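Long-range contacts in ribonucleotide monophosphatase NagD (Escherichia coli, PDB 2C4N), which removes phosphate from ribonucleoside 5'-phosphates, and probably from a broad range of other phosphorylated substrates, with magnesium as its cofactor: residues T48-A53 / V63-F68; A87-E92 / F104-V109; E216-L221 / P237-P242. All coordinates share one frame; numbering follows the deposited sequence.

Interaction 1 (T48-A53 / V63-F68); sequences TGQDLA and VPDSVF
The F68 ring lies against the first turn of the helix that starts at G49, and L52 stands over one of its faces: CB is 3.4 Å from the centroid of the F68 ring and 9° off the ring normal, a CH-pi contact. The opposite face carries CG2 of V67, offset toward the rim. CG of L52 is anti to its carbonyl carbon (chi1 -74°), and chi2 of 166° then carries L52 CD1 to 3.6 Å from F68 CD2. Helix backbone approaches obliquely: G49 O lies 3.6 Å from F68 CD1, and A53 N is 3.5 Å from F68 CE1. Since A53 N already donates to G49 O, the ring meets a satisfied polar pair. One water links the segments, 2.8 Å from A53 O and accepting from V63 N at 3.0 Å. Behind the contact, T48 and D51 form a capping box that begins the helix. F56, farther along it, meets F68 edge to face, while L52 lies close to T42, which probably binds substrate, and R55, which probably orients the catalytic D11. The packing is that of a beta-alpha-beta crossover in the HAD core, helix 49-58 leading from strand 38-42 to strand 68-70.

Interaction 2 (A87-E92 / F104-V109); sequences AYVVGE and FTITDV
Y88 crosses D108 at a slant, beside T107. Its CB lies 3.5 Å from T107 O, an oxygen that then sits at the edge of the ring, near its plane. CG is anti to the backbone N (chi1 172°), and from there the ring extends past D108: CD2 of Y88 is 3.8 Å from D108 CB, and CE2 follows at 4.1 Å from the same carbon. The ring and D108 carboxylate planes are 16° apart, close to parallel, but the carboxylate is engaged by K129 in a salt bridge. Farther out the tyrosine packs against helix 124-135, through M126, K129 and A130, and its ring meets that of F133. An alanine here would probably leave a gap between D108 and helix 124-135, with F133 losing its aromatic partner. The segments lie on the two strands of a beta-alpha-beta unit, 86-90 and 105-116 joined through helix 94-101, in a region consistent with the cap domain of this HAD family. The first part of the broken strand 105-116 pairs here, and the Y88 backbone bonds that of F113 and I115 further along. The parallel pairing centres on A87, whose N donates to T105 O at 3.0 Å, while T107 N donates to A87 O at 2.9 Å from a position 38° out of the carbonyl plane. I106 lies between the two bonded residues. A87 CB reaches CD2 of F104, and V89 CG2 meets I106 CD1, with I96 of the connecting helix touching both. T107 OG1 accepts from V109 N at 2.8 Å, an ST turn.

Interaction 3 (E216-L221 / P237-P242); sequences ETILVL and PSWIYP
W239 and Y241 meet I218 on one face of the paired parallel strands 216-220 and 239-241. CG1 of I218 approaches the indole at CE3, 3.5 Å away, and its other branch, CG2, sits at the edge of the tyrosine ring, 3.8 Å from Y241 CD1. The indole has a further neighbour, this one at its edge: E216 OE1 lies in the ring plane, 3.0 Å from W239 CH2, with the carboxylate turned 75° to the indole. On the face of L219 and I240, L219 lies beside P237, and L221 CD2 comes to I240 CG2.

What aligns these side chains is the backbone ladder. W239 N donates to T217 O, L219 N to W239 O, Y241 N to L219 O, and L221 N to Y241 O at 2.8 Å, so the odd-numbered residues of both strands carry the bonds. L219 illustrates the general rule of parallel pairing, bonding the two residues that flank I240. At the entrance to the ladder the side chains of T217 and S238 join in. S238 OG accepts from T217 N at 2.9 Å, nearly straight at 165°. In return T217 OG1, held between its own backbone N and carbonyl carbon (chi1 59°), takes S238 N at 3.2 Å. The two hydroxyls thereby grip the chain just as it enters strand 239-241, and S238 CB lies over one face of the indole, toward its rim.

Strand 239-241 is the outermost of the parallel HAD core sheet within this chain, while 216-220 is bonded on its other side to strand 196-200, where V220 stands close to D201, a ligand of the magnesium ion. Helix 203-212 packs against L219 and P237 through L203, and I207 adds contacts to T217 and L219.

From the N terminus the chain first closes interaction 1, where the loop after helix 49-58 folds back on the beginning of that helix before strand 68-70. Interaction 2 follows, bringing the start of strand 105-116 beside strand 86-90 after the intervening helix 94-101. Interaction 3 comes last, closing a 15-residue excursion without helix or strand between 216-221 and 237-242. The three loops run in series; none nests in or crosses another. Interactions 1 and 3 lie at opposite margins of one six-stranded parallel sheet, whose outermost strands within this chain are 68-70 and 239-241, whereas interaction 2 belongs to a separate four-stranded sheet, the centres of interactions 2 and 3 being about 39 Å apart.

Interaction 1 (T48-A53 / V63-F68)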
loop_
_atom_site.group_PDB
_atom_site.type_symbol
_atom_site.label_atom_id
_atom_site.label_comp_id
_atom_site.label_asym_id
_atom_site.label_seq_id
_atom_site.Cartn_x
_atom_site.Cartn_y
_atom_site.Cartn_z
ATOM N N THR A 48 -0.045 -33.620 3.902
ATOM C CA THR A 48 1.043 -34.405 3.324
ATOM C C THR A 48 0.456 -35.043 2.072
ATOM O O THR A 48 -0.758 -35.008 1.868
ATOM C CB THR A 48 1.480 -35.553 4.257
ATOM O OG1 THR A 48 0.370 -36.442 4.451
ATOM C CG2 THR A 48 1.935 -35.018 5.607
ATOM N N GLY A 49 1.310 -35.632 1.245
ATOM C CA GLY A 49 0.817 -36.279 0.047
ATOM C C GLY A 49 -0.180 -37.371 0.407
ATOM O O GLY A 49 -1.207 -37.528 -0.253
ATOM N N GLN A 50 0.084 -38.095 1.484
ATOM C CA GLN A 50 -0.802 -39.171 1.889
ATOM C C GLN A 50 -2.118 -38.633 2.373
ATOM O O GLN A 50 -3.137 -39.203 2.099
ATOM C CB GLN A 50 -0.146 -40.086 2.922
ATOM C CG GLN A 50 -0.874 -41.393 3.205
ATOM C CD GLN A 50 -0.957 -42.318 1.982
ATOM O OE1 GLN A 50 0.013 -42.971 1.622
ATOM N NE2 GLN A 50 -2.119 -42.364 1.362
ATOM N N ASP A 51 -2.085 -37.523 3.084
ATOM C CA ASP A 51 -3.320 -36.905 3.571
ATOM C C ASP A 51 -4.193 -36.555 2.376
ATOM O O ASP A 51 -5.399 -36.789 2.376
ATOM C CB ASP A 51 -3.047 -35.604 4.341
ATOM C CG ASP A 51 -2.378 -35.827 5.681
ATOM O OD1 ASP A 51 -2.598 -36.889 6.303
ATOM O OD2 ASP A 51 -1.643 -34.915 6.125
ATOM N N LEU A 52 -3.570 -35.969 1.358
ATOM C CA LEU A 52 -4.288 -35.567 0.159
ATOM C C LEU A 52 -4.839 -36.767 -0.591
ATOM O O LEU A 52 -5.964 -36.727 -1.077
ATOM C CB LEU A 52 -3.373 -34.742 -0.747
ATOM C CG LEU A 52 -3.141 -33.318 -0.224
ATOM C CD1 LEU A 52 -1.972 -32.676 -0.953
ATOM C CD2 LEU A 52 -4.416 -32.504 -0.405
ATOM N N ALA A 53 -4.053 -37.836 -0.679
ATOM C CA ALA A 53 -4.513 -39.040 -1.366
ATOM C C ALA A 53 -5.712 -39.628 -0.616
ATOM O O ALA A 53 -6.668 -40.097 -1.234
ATOM C CB ALA A 53 -3.382 -40.067 -1.455
ATOM N N VAL A 63 -5.805 -41.661 -6.704
ATOM C CA VAL A 63 -4.545 -41.248 -7.313
ATOM C C VAL A 63 -3.408 -41.555 -6.343
ATOM O O VAL A 63 -3.628 -41.704 -5.145
ATOM C CB VAL A 63 -4.528 -39.731 -7.642
ATOM C CG1 VAL A 63 -5.548 -39.417 -8.723
ATOM C CG2 VAL A 63 -4.822 -38.923 -6.389
ATOM N N PRO A 64 -2.177 -41.671 -6.856
ATOM C CA PRO A 64 -0.986 -41.961 -6.050
ATOM C C PRO A 64 -0.579 -40.770 -5.178
ATOM O O PRO A 64 -0.868 -39.620 -5.519
ATOM C CB PRO A 64 0.077 -42.266 -7.105
ATOM C CG PRO A 64 -0.721 -42.677 -8.317
ATOM C CD PRO A 64 -1.864 -41.718 -8.293
ATOM N N ASP A 65 0.079 -41.051 -4.056
ATOM C CA ASP A 65 0.569 -40.011 -3.139
ATOM C C ASP A 65 1.542 -39.098 -3.870
ATOM O O ASP A 65 1.607 -37.889 -3.633
ATOM C CB ASP A 65 1.360 -40.639 -1.988
ATOM C CG ASP A 65 0.487 -41.310 -0.964
ATOM O OD1 ASP A 65 -0.678 -41.626 -1.280
ATOM O OD2 ASP A 65 0.985 -41.539 0.159
ATOM N N SER A 66 2.317 -39.719 -4.749
ATOM C CA SER A 66 3.361 -39.052 -5.511
ATOM C C SER A 66 2.968 -37.907 -6.428
ATOM O O SER A 66 3.815 -37.083 -6.771
ATOM C CB SER A 66 4.123 -40.082 -6.341
ATOM O OG SER A 66 3.289 -40.659 -7.332
ATOM N N VAL A 67 1.708 -37.846 -6.846
ATOM C CA VAL A 67 1.311 -36.775 -7.746
ATOM C C VAL A 67 1.095 -35.439 -7.054
ATOM O O VAL A 67 1.159 -34.399 -7.705
ATOM C CB VAL A 67 0.030 -37.125 -8.556
ATOM C CG1 VAL A 67 0.272 -38.366 -9.387
ATOM C CG2 VAL A 67 -1.165 -37.309 -7.625
ATOM N N PHE A 68 0.870 -35.448 -5.742
ATOM C CA PHE A 68 0.634 -34.196 -5.027
ATOM C C PHE A 68 1.867 -33.334 -4.797
ATOM O O PHE A 68 2.960 -33.833 -4.536
ATOM C CB PHE A 68 -0.047 -34.463 -3.678
ATOM C CG PHE A 68 -1.413 -35.053 -3.807
ATOM C CD1 PHE A 68 -1.607 -36.430 -3.704
ATOM C CD2 PHE A 68 -2.504 -34.239 -4.105
ATOM C CE1 PHE A 68 -2.872 -36.986 -3.904
ATOM C CE2 PHE A 68 -3.765 -34.786 -4.305
ATOM C CZ PHE A 68 -3.949 -36.163 -4.205
HETATM O O HOH W 1 -6.583 -41.041 -3.908
#

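Interaction 2 (A87-E92 / F104-V109)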
loop_
_atom_site.group_PDB
_atom_site.type_symbol
_atom_site.label_atom_id
_atom_site.label_comp_id
_atom_site.label_asym_id
_atom_site.label_seq_id
_atom_site.Cartn_x
_atom_site.Cartn_y
_atom_site.Cartn_z
ATOM N N ALA A 87 16.659 -22.873 10.712
ATOM C CA ALA A 87 15.497 -22.032 10.497
ATOM C C ALA A 87 14.558 -21.944 11.685
ATOM O O ALA A 87 14.388 -22.905 12.436
ATOM C CB ALA A 87 14.720 -22.536 9.282
ATOM N N TYR A 88 13.968 -20.769 11.862
ATOM C CA TYR A 88 12.977 -20.586 12.903
ATOM C C TYR A 88 11.694 -20.741 12.093
ATOM O O TYR A 88 11.463 -19.997 11.134
ATOM C CB TYR A 88 13.051 -19.191 13.526
ATOM C CG TYR A 88 11.905 -18.942 14.475
ATOM C CD1 TYR A 88 10.886 -18.048 14.149
ATOM C CD2 TYR A 88 11.798 -19.656 15.667
ATOM C CE1 TYR A 88 9.786 -17.874 14.984
ATOM C CE2 TYR A 88 10.701 -19.493 16.510
ATOM C CZ TYR A 88 9.697 -18.601 16.162
ATOM O OH TYR A 88 8.601 -18.454 16.982
ATOM N N VAL A 89 10.872 -21.715 12.462
ATOM C CA VAL A 89 9.656 -21.973 11.717
ATOM C C VAL A 89 8.372 -21.641 12.451
ATOM O O VAL A 89 8.189 -21.990 13.618
ATOM C CB VAL A 89 9.593 -23.457 11.267
ATOM C CG1 VAL A 89 8.331 -23.714 10.455
ATOM C CG2 VAL A 89 10.832 -23.801 10.448
ATOM N N VAL A 90 7.494 -20.935 11.751
ATOM C CA VAL A 90 6.185 -20.580 12.273
ATOM C C VAL A 90 5.263 -21.459 11.441
ATOM O O VAL A 90 4.831 -21.082 10.357
ATOM C CB VAL A 90 5.848 -19.092 12.023
ATOM C CG1 VAL A 90 4.423 -18.795 12.480
ATOM C CG2 VAL A 90 6.835 -18.200 12.771
ATOM N N GLY A 91 4.998 -22.660 11.937
ATOM C CA GLY A 91 4.147 -23.578 11.206
ATOM C C GLY A 91 4.087 -24.901 11.932
ATOM O O GLY A 91 4.670 -25.043 13.004
ATOM N N GLU A 92 3.399 -25.877 11.355
ATOM C CA GLU A 92 3.277 -27.170 12.011
ATOM C C GLU A 92 2.982 -28.276 11.016
ATOM O O GLU A 92 2.642 -28.012 9.866
ATOM C CB GLU A 92 2.155 -27.111 13.055
ATOM C CG GLU A 92 0.752 -26.914 12.453
ATOM C CD GLU A 92 -0.319 -26.605 13.498
ATOM O OE1 GLU A 92 -0.067 -26.840 14.699
ATOM O OE2 GLU A 92 -1.419 -26.133 13.121
ATOM N N PHE A 104 17.236 -29.748 7.614
ATOM C CA PHE A 104 17.201 -28.580 8.483
ATOM C C PHE A 104 17.177 -28.837 9.975
ATOM O O PHE A 104 16.725 -29.880 10.447
ATOM C CB PHE A 104 15.987 -27.704 8.162
ATOM C CG PHE A 104 16.237 -26.696 7.087
ATOM C CD1 PHE A 104 16.244 -27.066 5.747
ATOM C CD2 PHE A 104 16.503 -25.369 7.423
ATOM C CE1 PHE A 104 16.507 -26.124 4.749
ATOM C CE2 PHE A 104 16.769 -24.419 6.434
ATOM C CZ PHE A 104 16.776 -24.797 5.096
ATOM N N THR A 105 17.673 -27.847 10.703
ATOM C CA THR A 105 17.656 -27.844 12.153
ATOM C C THR A 105 16.671 -26.711 12.417
ATOM O O THR A 105 16.804 -25.627 11.847
ATOM C CB THR A 105 19.036 -27.479 12.750
ATOM O OG1 THR A 105 19.929 -28.594 12.630
ATOM C CG2 THR A 105 18.897 -27.097 14.227
ATOM N N ILE A 106 15.665 -26.968 13.240
ATOM C CA ILE A 106 14.681 -25.941 13.539
ATOM C C ILE A 106 15.059 -25.378 14.897
ATOM O O ILE A 106 15.086 -26.101 15.890
ATOM C CB ILE A 106 13.258 -26.541 13.526
ATOM C CG1 ILE A 106 12.959 -27.064 12.116
ATOM C CG2 ILE A 106 12.228 -25.497 13.943
ATOM C CD1 ILE A 106 11.550 -27.580 11.912
ATOM N N THR A 107 15.363 -24.084 14.931
ATOM C CA THR A 107 15.824 -23.450 16.159
ATOM C C THR A 107 15.499 -21.968 16.247
ATOM O O THR A 107 15.268 -21.308 15.231
ATOM C CB THR A 107 17.358 -23.586 16.265
ATOM O OG1 THR A 107 17.842 -22.861 17.402
ATOM C CG2 THR A 107 18.019 -23.026 15.007
ATOM N N ASP A 108 15.484 -21.450 17.471
ATOM C CA ASP A 108 15.240 -20.033 17.682
ATOM C C ASP A 108 16.559 -19.410 18.146
ATOM O O ASP A 108 16.586 -18.362 18.796
ATOM C CB ASP A 108 14.118 -19.808 18.704
ATOM C CG ASP A 108 14.447 -20.353 20.072
ATOM O OD1 ASP A 108 15.514 -20.979 20.238
ATOM O OD2 ASP A 108 13.621 -20.158 20.987
ATOM N N VAL A 109 17.653 -20.083 17.795
ATOM C CA VAL A 109 19.004 -19.624 18.111
ATOM C C VAL A 109 19.778 -19.437 16.808
ATOM O O VAL A 109 20.067 -20.405 16.104
ATOM C CB VAL A 109 19.767 -20.644 18.987
ATOM C CG1 VAL A 109 21.170 -20.130 19.279
ATOM C CG2 VAL A 109 19.022 -20.881 20.283
#

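Interaction 3 (E216-L221 / P237-P242)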
loop_
_atom_site.group_PDB
_atom_site.type_symbol
_atom_site.label_atom_id
_atom_site.label_comp_id
_atom_site.label_asym_id
_atom_site.label_seq_id
_atom_site.Cartn_x
_atom_site.Cartn_y
_atom_site.Cartn_z
ATOM N N GLU A 216 0.854 -23.223 -21.203
ATOM C CA GLU A 216 -0.449 -23.043 -21.817
ATOM C C GLU A 216 -1.352 -23.131 -20.593
ATOM O O GLU A 216 -1.056 -23.879 -19.659
ATOM C CB GLU A 216 -0.764 -24.180 -22.797
ATOM C CG GLU A 216 -0.187 -23.988 -24.189
ATOM C CD GLU A 216 -0.655 -25.048 -25.171
ATOM O OE1 GLU A 216 -1.380 -25.981 -24.756
ATOM O OE2 GLU A 216 -0.291 -24.943 -26.362
ATOM N N THR A 217 -2.442 -22.376 -20.583
ATOM C CA THR A 217 -3.327 -22.380 -19.429
ATOM C C THR A 217 -4.778 -22.694 -19.748
ATOM O O THR A 217 -5.288 -22.325 -20.806
ATOM C CB THR A 217 -3.290 -21.009 -18.726
ATOM O OG1 THR A 217 -3.692 -19.997 -19.660
ATOM C CG2 THR A 217 -1.878 -20.690 -18.229
ATOM N N ILE A 218 -5.436 -23.376 -18.818
ATOM C CA ILE A 218 -6.847 -23.706 -18.960
ATOM C C ILE A 218 -7.555 -23.248 -17.700
ATOM O O ILE A 218 -7.227 -23.684 -16.597
ATOM C CB ILE A 218 -7.099 -25.225 -19.108
ATOM C CG1 ILE A 218 -6.444 -25.744 -20.389
ATOM C CG2 ILE A 218 -8.606 -25.496 -19.154
ATOM C CD1 ILE A 218 -6.641 -27.238 -20.613
ATOM N N LEU A 219 -8.518 -22.354 -17.863
ATOM C CA LEU A 219 -9.279 -21.862 -16.728
ATOM C C LEU A 219 -10.603 -22.613 -16.647
ATOM O O LEU A 219 -11.312 -22.714 -17.645
ATOM C CB LEU A 219 -9.590 -20.368 -16.888
ATOM C CG LEU A 219 -10.555 -19.757 -15.856
ATOM C CD1 LEU A 219 -9.847 -19.569 -14.514
ATOM C CD2 LEU A 219 -11.058 -18.413 -16.368
ATOM N N VAL A 220 -10.928 -23.156 -15.478
ATOM C CA VAL A 220 -12.222 -23.804 -15.314
ATOM C C VAL A 220 -13.035 -22.806 -14.510
ATOM O O VAL A 220 -12.473 -22.037 -13.732
ATOM C CB VAL A 220 -12.134 -25.165 -14.564
ATOM C CG1 VAL A 220 -11.518 -26.205 -15.470
ATOM C CG2 VAL A 220 -11.328 -25.021 -13.275
ATOM N N LEU A 221 -14.349 -22.804 -14.709
ATOM C CA LEU A 221 -15.233 -21.863 -14.034
ATOM C C LEU A 221 -15.925 -22.453 -12.810
ATOM O O LEU A 221 -16.883 -21.884 -12.285
ATOM C CB LEU A 221 -16.282 -21.368 -15.035
ATOM C CG LEU A 221 -15.711 -20.769 -16.330
ATOM C CD1 LEU A 221 -16.835 -20.540 -17.339
ATOM C CD2 LEU A 221 -14.978 -19.474 -16.012
ATOM N N PRO A 237 -6.607 -16.854 -20.596
ATOM C CA PRO A 237 -6.348 -18.293 -20.652
ATOM C C PRO A 237 -6.317 -18.823 -22.078
ATOM O O PRO A 237 -6.979 -18.280 -22.963
ATOM C CB PRO A 237 -7.517 -18.888 -19.862
ATOM C CG PRO A 237 -8.000 -17.741 -18.979
ATOM C CD PRO A 237 -7.889 -16.576 -19.923
ATOM N N SER A 238 -5.553 -19.887 -22.295
ATOM C CA SER A 238 -5.474 -20.502 -23.610
ATOM C C SER A 238 -6.857 -21.080 -23.928
ATOM O O SER A 238 -7.329 -21.012 -25.065
ATOM C CB SER A 238 -4.426 -21.616 -23.601
ATOM O OG SER A 238 -3.179 -21.131 -23.133
ATOM N N TRP A 239 -7.494 -21.643 -22.904
ATOM C CA TRP A 239 -8.830 -22.238 -23.014
ATOM C C TRP A 239 -9.620 -21.989 -21.730
ATOM O O TRP A 239 -9.036 -21.744 -20.669
ATOM C CB TRP A 239 -8.736 -23.751 -23.212
ATOM C CG TRP A 239 -8.067 -24.193 -24.464
ATOM C CD1 TRP A 239 -8.606 -24.231 -25.718
ATOM C CD2 TRP A 239 -6.736 -24.703 -24.581
ATOM N NE1 TRP A 239 -7.690 -24.740 -26.610
ATOM C CE2 TRP A 239 -6.533 -25.039 -25.937
ATOM C CE3 TRP A 239 -5.691 -24.910 -23.668
ATOM C CZ2 TRP A 239 -5.326 -25.575 -26.405
ATOM C CZ3 TRP A 239 -4.491 -25.443 -24.132
ATOM C CH2 TRP A 239 -4.321 -25.769 -25.489
ATOM N N ILE A 240 -10.945 -22.073 -21.834
ATOM C CA ILE A 240 -11.830 -21.886 -20.688
ATOM C C ILE A 240 -12.976 -22.895 -20.758
ATOM O O ILE A 240 -13.626 -23.028 -21.792
ATOM C CB ILE A 240 -12.454 -20.476 -20.663
ATOM C CG1 ILE A 240 -11.360 -19.408 -20.698
ATOM C CG2 ILE A 240 -13.310 -20.314 -19.406
ATOM C CD1 ILE A 240 -11.889 -17.996 -20.799
ATOM N N TYR A 241 -13.212 -23.612 -19.663
ATOM C CA TYR A 241 -14.305 -24.584 -19.613
ATOM C C TYR A 241 -15.049 -24.459 -18.295
ATOM O O TYR A 241 -14.504 -23.962 -17.307
ATOM C CB TYR A 241 -13.785 -26.021 -19.749
ATOM C CG TYR A 241 -13.135 -26.322 -21.076
ATOM C CD1 TYR A 241 -11.753 -26.255 -21.228
ATOM C CD2 TYR A 241 -13.907 -26.640 -22.193
ATOM C CE1 TYR A 241 -11.153 -26.496 -22.456
ATOM C CE2 TYR A 241 -13.320 -26.882 -23.425
ATOM C CZ TYR A 241 -11.940 -26.806 -23.553
ATOM O OH TYR A 241 -11.352 -27.023 -24.778
ATOM N N PRO A 242 -16.317 -24.899 -18.264
ATOM C CA PRO A 242 -17.103 -24.826 -17.032
ATOM C C PRO A 242 -16.400 -25.634 -15.939
ATOM O O PRO A 242 -16.328 -25.205 -14.790
ATOM C CB PRO A 242 -18.440 -25.444 -17.438
ATOM C CG PRO A 242 -18.546 -25.083 -18.888
ATOM C CD PRO A 242 -17.149 -25.361 -19.391
#